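Local coordinates for protein putative carbohydrate-active enzyme (Uncultured organism, PDB 5WH8) that probably hydrolyses glycosidic bonds in cellulose, this chain being the family 5 glycoside hydrolase domain of a longer, multi-modular cellulase, at residues 166-171 and 199-204. Sequence-based numbering, arbitrary orientation.
With EDO (1,2-ethanediol), chain C.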
loop_
_atom_site.group_PDB
_atom_site.type_symbol
_atom_site.label_atom_id
_atom_site.label_comp_id
_atom_site.label_asym_id
_atom_site.label_seq_id
_atom_site.Cartn_x
_atom_site.Cartn_y
_atom_site.Cartn_z
ATOM N N ALA A 166 -12.434 -15.713 -4.233
ATOM C CA ALA A 166 -12.472 -15.730 -5.712
ATOM C C ALA A 166 -11.130 -15.323 -6.328
ATOM O O ALA A 166 -10.645 -15.950 -7.281
ATOM C CB ALA A 166 -13.599 -14.805 -6.239
ATOM N N VAL A 167 -10.525 -14.271 -5.793
ATOM C CA VAL A 167 -9.292 -13.726 -6.367
ATOM C C VAL A 167 -8.011 -14.455 -5.918
ATOM O O VAL A 167 -7.088 -14.620 -6.712
ATOM C CB VAL A 167 -9.179 -12.189 -6.028
ATOM C CG1 VAL A 167 -7.816 -11.639 -6.357
ATOM C CG2 VAL A 167 -10.292 -11.394 -6.757
ATOM N N ILE A 168 -7.914 -14.861 -4.654
ATOM C CA ILE A 168 -6.652 -15.407 -4.159
ATOM C C ILE A 168 -6.269 -16.704 -4.892
ATOM O O ILE A 168 -5.097 -16.883 -5.224
ATOM C CB ILE A 168 -6.682 -15.603 -2.629
ATOM C CG1 ILE A 168 -6.644 -14.209 -1.959
ATOM C CG2 ILE A 168 -5.500 -16.468 -2.151
ATOM C CD1 ILE A 168 -6.789 -14.244 -0.465
ATOM N N PRO A 169 -7.240 -17.593 -5.178
ATOM C CA PRO A 169 -6.816 -18.781 -5.943
ATOM C C PRO A 169 -6.268 -18.461 -7.339
ATOM O O PRO A 169 -5.415 -19.192 -7.863
ATOM C CB PRO A 169 -8.108 -19.611 -6.037
ATOM C CG PRO A 169 -8.892 -19.204 -4.820
ATOM C CD PRO A 169 -8.625 -17.712 -4.694
ATOM N N VAL A 170 -6.766 -17.395 -7.945
ATOM C CA VAL A 170 -6.305 -16.960 -9.262
ATOM C C VAL A 170 -4.867 -16.450 -9.168
ATOM O O VAL A 170 -4.042 -16.699 -10.050
ATOM C CB VAL A 170 -7.231 -15.873 -9.827
ATOM C CG1 VAL A 170 -6.662 -15.250 -11.087
ATOM C CG2 VAL A 170 -8.629 -16.449 -10.092
ATOM N N ILE A 171 -4.569 -15.740 -8.090
ATOM C CA ILE A 171 -3.207 -15.270 -7.860
ATOM C C ILE A 171 -2.257 -16.439 -7.531
ATOM O O ILE A 171 -1.171 -16.557 -8.095
ATOM C CB ILE A 171 -3.187 -14.221 -6.712
ATOM C CG1 ILE A 171 -3.864 -12.929 -7.189
ATOM C CG2 ILE A 171 -1.750 -13.979 -6.212
ATOM C CD1 ILE A 171 -3.999 -11.867 -6.070
ATOM N N LEU A 199 -9.306 -15.642 6.687
ATOM C CA LEU A 199 -8.961 -16.437 5.500
ATOM C C LEU A 199 -8.028 -17.605 5.847
ATOM O O LEU A 199 -7.194 -17.494 6.751
ATOM C CB LEU A 199 -8.298 -15.548 4.440
ATOM C CG LEU A 199 -9.181 -14.448 3.869
ATOM C CD1 LEU A 199 -8.327 -13.347 3.221
ATOM C CD2 LEU A 199 -10.119 -15.076 2.855
ATOM N N SER A 200 -8.166 -18.726 5.137
ATOM C CA SER A 200 -7.344 -19.915 5.448
ATOM C C SER A 200 -6.025 -20.021 4.674
ATOM O O SER A 200 -5.312 -21.019 4.782
ATOM C CB SER A 200 -8.159 -21.194 5.205
ATOM O OG SER A 200 -9.247 -21.231 6.106
ATOM N N TYR A 201 -5.686 -18.993 3.912
ATOM C CA TYR A 201 -4.485 -19.006 3.084
ATOM C C TYR A 201 -3.260 -18.535 3.865
ATOM O O TYR A 201 -3.393 -17.743 4.793
ATOM C CB TYR A 201 -4.673 -18.094 1.863
ATOM C CG TYR A 201 -5.897 -18.396 1.037
ATOM C CD1 TYR A 201 -5.920 -19.467 0.161
ATOM C CD2 TYR A 201 -7.033 -17.599 1.130
ATOM C CE1 TYR A 201 -7.050 -19.742 -0.601
ATOM C CE2 TYR A 201 -8.149 -17.858 0.377
ATOM C CZ TYR A 201 -8.164 -18.937 -0.479
ATOM O OH TYR A 201 -9.301 -19.183 -1.224
ATOM N N ASP A 202 -2.075 -18.998 3.462
ATOM C CA ASP A 202 -0.801 -18.506 3.997
ATOM C C ASP A 202 -0.417 -17.131 3.415
ATOM O O ASP A 202 -0.876 -16.752 2.332
ATOM C CB ASP A 202 0.348 -19.484 3.678
ATOM C CG ASP A 202 0.151 -20.864 4.274
ATOM O OD1 ASP A 202 -0.382 -20.977 5.401
ATOM O OD2 ASP A 202 0.563 -21.845 3.608
ATOM N N ASN A 203 0.488 -16.437 4.107
ATOM C CA ASN A 203 1.082 -15.176 3.624
ATOM C C ASN A 203 -0.002 -14.166 3.265
ATOM O O ASN A 203 0.023 -13.556 2.194
ATOM C CB ASN A 203 2.018 -15.427 2.432
ATOM C CG ASN A 203 3.360 -15.950 2.855
ATOM O OD1 ASN A 203 3.871 -15.595 3.917
ATOM N ND2 ASN A 203 3.931 -16.829 2.043
ATOM N N VAL A 204 -0.940 -13.987 4.190
ATOM C CA VAL A 204 -1.989 -12.977 4.060
ATOM C C VAL A 204 -1.906 -11.979 5.215
ATOM O O VAL A 204 -1.743 -12.353 6.386
ATOM C CB VAL A 204 -3.411 -13.611 4.016
ATOM C CG1 VAL A 204 -4.506 -12.546 4.044
ATOM C CG2 VAL A 204 -3.557 -14.479 2.777
HETATM C C1 EDO C . -1.784 -14.242 10.239
HETATM O O1 EDO C . -0.566 -14.472 9.519
HETATM C C2 EDO C . -2.832 -13.718 9.268
HETATM O O2 EDO C . -2.626 -12.319 9.027
#
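Ile168, on helix 157-172, lays its CG2 methyl over one face of the Tyr201 ring, 3.6 Å from the ring centroid and only 6° off the ring normal, a CH-pi contact. CG2 stands anti to the backbone N of Ile168, which leaves the longer branch, CG1 and CD1, beside that N (chi1 -71°). This second arm carries CD1 to 3.7 Å from Tyr201 CD2 and also to 4.1 Å from Leu199 CD1. A beta-branched isoleucine suits the place because CG2 can lie over the ring while the other arm spans its CD2 side and the leucine methyl. Ile168 and Leu199 are both buried, and with Ile180 of strand 180-182, on which Ile168 also packs, their side chains form a close apolar group.

Toward solvent the fit is looser: the exposed Pro169 meets the tyrosine mainly through its hydroxyl, with CG 3.6 Å from Tyr201 OH but 4.4 Å from the ring carbon CZ. Tyrosine fits such a border, with that ring face turned to Ile168 and a polar hydroxyl beside Pro169. No hydrogen bond joins the two segments, but Arg172, one residue beyond 166-171, donates to Asp202 O. The loop leads into strand 204-211, and its packing against helix 157-172 belongs to the outer layer of a (beta/alpha)8 TIM barrel, the fold of family 5 glycoside hydrolases.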